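Local coordinates for D-3-phosphoglycerate dehydrogenase-related protein (Vibrio cholerae, PDB 4S1V) that probably oxidises D-3-phosphoglycerate or a related D-2-hydroxyacid with NAD, as a member of the D-isomer-specific 2-hydroxyacid dehydrogenase family, at residues N12-L17 against I299-A304. Numbering follows the deposited sequence.
Sequences NVVRGL and IYFQAA
A 3.0 Å hydrogen bond from Gly16 N to Val13 O tightens the short 3-10 turn that presents Val14 and Leu17 to the ring of Phe301. The next bond of the turn, Leu17 N to Val14 O at 3.1 Å, links the two residues of the turn that touch the ring. The turn follows the first strand, 3-6, of a parallel five-stranded sheet of order 2-1-3-4-5, which by family probably belongs to the substrate-binding domain of the D-2-hydroxyacid dehydrogenase fold; helix 294-312 returns the chain to it from the seven-stranded Rossmann domain. Val14 and Phe301 face each other with their CA atoms 8.0 Å apart, a separation bridged by side-chain carbons; no hydrogen bond crosses the contact.

The principal interaction is CH-pi: Val14 CG2 sits over one face of the phenyl ring, 3.9 Å from its centroid and 27° off the normal. The displacement is toward the far end of the ring, since CG2 lies 3.5 Å from Phe301 CZ. With Val14 CG1 anti to the backbone N (chi1 168°), CG2 is left beside that nitrogen and makes the closer approach; CG1 comes no nearer than 4.2 Å to Phe301 CE1. Phe301 carries its ring anti to its own carbonyl carbon (chi1 -66°), extended from the helix toward the turn.

Around the pair, Tyr297 meets the Phe301 ring edge-to-face, Phe305 touches Val14, and Leu141 of the second subunit packs on Leu17. Asp9 OD2 accepts a hydrogen bond from Val14 N, giving the start of the turn a further hold. Nearer the root of the Phe301 ring, Leu17 approaches obliquely through a single methyl, CD1 lying 3.6 Å from Phe301 CD2 and 4.0 Å from Phe301 CG.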
loop_
_atom_site.group_PDB
_atom_site.type_symbol
_atom_site.label_atom_id
_atom_site.label_comp_id
_atom_site.label_asym_id
_atom_site.label_seq_id
_atom_site.Cartn_x
_atom_site.Cartn_y
_atom_site.Cartn_z
ATOM N N ASN C 12 26.907 -13.284 -11.985
ATOM C CA ASN C 12 28.349 -13.331 -12.249
ATOM C C ASN C 12 29.124 -13.897 -11.064
ATOM O O ASN C 12 30.127 -13.329 -10.628
ATOM C CB ASN C 12 28.882 -11.947 -12.639
ATOM C CG ASN C 12 30.163 -12.021 -13.453
ATOM O OD1 ASN C 12 30.387 -12.970 -14.209
ATOM N ND2 ASN C 12 30.994 -11.000 -13.327
ATOM N N VAL C 13 28.634 -15.021 -10.550
ATOM C CA VAL C 13 29.161 -15.635 -9.335
ATOM C C VAL C 13 30.007 -16.873 -9.629
ATOM O O VAL C 13 30.787 -17.314 -8.785
ATOM C CB VAL C 13 28.025 -16.020 -8.356
ATOM C CG1 VAL C 13 27.465 -14.780 -7.669
ATOM C CG2 VAL C 13 26.926 -16.806 -9.072
ATOM N N VAL C 14 29.843 -17.436 -10.825
ATOM C CA VAL C 14 30.571 -18.647 -11.219
ATOM C C VAL C 14 32.092 -18.448 -11.138
ATOM O O VAL C 14 32.800 -19.328 -10.642
ATOM C CB VAL C 14 30.098 -19.182 -12.595
ATOM C CG1 VAL C 14 31.041 -20.253 -13.139
ATOM C CG2 VAL C 14 28.681 -19.728 -12.482
ATOM N N ARG C 15 32.574 -17.278 -11.567
ATOM C CA ARG C 15 34.008 -16.923 -11.494
ATOM C C ARG C 15 34.577 -17.117 -10.100
ATOM O O ARG C 15 35.750 -17.452 -9.951
ATOM C CB ARG C 15 34.254 -15.458 -11.888
ATOM C CG ARG C 15 34.123 -15.137 -13.364
ATOM C CD ARG C 15 34.562 -13.709 -13.699
ATOM N NE ARG C 15 34.017 -12.670 -12.808
ATOM C CZ ARG C 15 34.082 -11.357 -13.061
ATOM N NH1 ARG C 15 34.646 -10.912 -14.180
ATOM N NH2 ARG C 15 33.577 -10.479 -12.200
ATOM N N GLY C 16 33.744 -16.886 -9.087
ATOM C CA GLY C 16 34.168 -16.918 -7.692
ATOM C C GLY C 16 34.086 -18.255 -6.976
ATOM O O GLY C 16 34.460 -18.353 -5.804
ATOM N N LEU C 17 33.593 -19.285 -7.660
ATOM C CA LEU C 17 33.456 -20.612 -7.045
ATOM C C LEU C 17 34.810 -21.313 -6.932
ATOM O O LEU C 17 35.710 -21.051 -7.732
ATOM C CB LEU C 17 32.500 -21.486 -7.858
ATOM C CG LEU C 17 31.082 -20.981 -8.140
ATOM C CD1 LEU C 17 30.369 -21.939 -9.074
ATOM C CD2 LEU C 17 30.290 -20.789 -6.853
ATOM N N ILE C 299 28.776 -27.957 -6.635
ATOM C CA ILE C 299 28.533 -29.307 -7.148
ATOM C C ILE C 299 28.339 -29.284 -8.668
ATOM O O ILE C 299 29.004 -30.026 -9.398
ATOM C CB ILE C 299 27.324 -29.964 -6.432
ATOM C CG1 ILE C 299 27.689 -30.311 -4.978
ATOM C CG2 ILE C 299 26.831 -31.195 -7.181
ATOM C CD1 ILE C 299 26.514 -30.271 -4.023
ATOM N N TYR C 300 27.437 -28.423 -9.139
ATOM C CA TYR C 300 27.148 -28.308 -10.570
ATOM C C TYR C 300 28.394 -28.076 -11.406
ATOM O O TYR C 300 28.630 -28.758 -12.403
ATOM C CB TYR C 300 26.170 -27.165 -10.849
ATOM C CG TYR C 300 24.730 -27.502 -10.599
ATOM C CD1 TYR C 300 24.190 -28.726 -11.003
ATOM C CD2 TYR C 300 23.895 -26.587 -9.985
ATOM C CE1 TYR C 300 22.856 -29.027 -10.775
ATOM C CE2 TYR C 300 22.559 -26.877 -9.758
ATOM C CZ TYR C 300 22.046 -28.092 -10.149
ATOM O OH TYR C 300 20.719 -28.350 -9.916
ATOM N N PHE C 301 29.180 -27.098 -10.988
ATOM C CA PHE C 301 30.298 -26.668 -11.786
ATOM C C PHE C 301 31.538 -27.544 -11.600
ATOM O O PHE C 301 32.292 -27.723 -12.547
ATOM C CB PHE C 301 30.536 -25.164 -11.603
ATOM C CG PHE C 301 29.406 -24.325 -12.150
ATOM C CD1 PHE C 301 29.331 -24.036 -13.515
ATOM C CD2 PHE C 301 28.387 -23.874 -11.320
ATOM C CE1 PHE C 301 28.284 -23.284 -14.029
ATOM C CE2 PHE C 301 27.333 -23.119 -11.829
ATOM C CZ PHE C 301 27.281 -22.829 -13.188
ATOM N N GLN C 302 31.724 -28.141 -10.420
ATOM C CA GLN C 302 32.840 -29.080 -10.255
ATOM C C GLN C 302 32.699 -30.238 -11.233
ATOM O O GLN C 302 33.671 -30.634 -11.867
ATOM C CB GLN C 302 33.011 -29.563 -8.803
ATOM C CG GLN C 302 31.955 -30.541 -8.295
ATOM C CD GLN C 302 31.997 -30.740 -6.784
ATOM O OE1 GLN C 302 32.380 -29.838 -6.027
ATOM N NE2 GLN C 302 31.584 -31.929 -6.336
ATOM N N ALA C 303 31.475 -30.734 -11.389
ATOM C CA ALA C 303 31.199 -31.869 -12.267
ATOM C C ALA C 303 31.215 -31.458 -13.743
ATOM O O ALA C 303 31.783 -32.164 -14.580
ATOM C CB ALA C 303 29.878 -32.520 -11.900
ATOM N N ALA C 304 30.615 -30.306 -14.045
ATOM C CA ALA C 304 30.632 -29.759 -15.402
ATOM C C ALA C 304 32.057 -29.453 -15.866
ATOM O O ALA C 304 32.422 -29.780 -16.997
ATOM C CB ALA C 304 29.747 -28.522 -15.503
#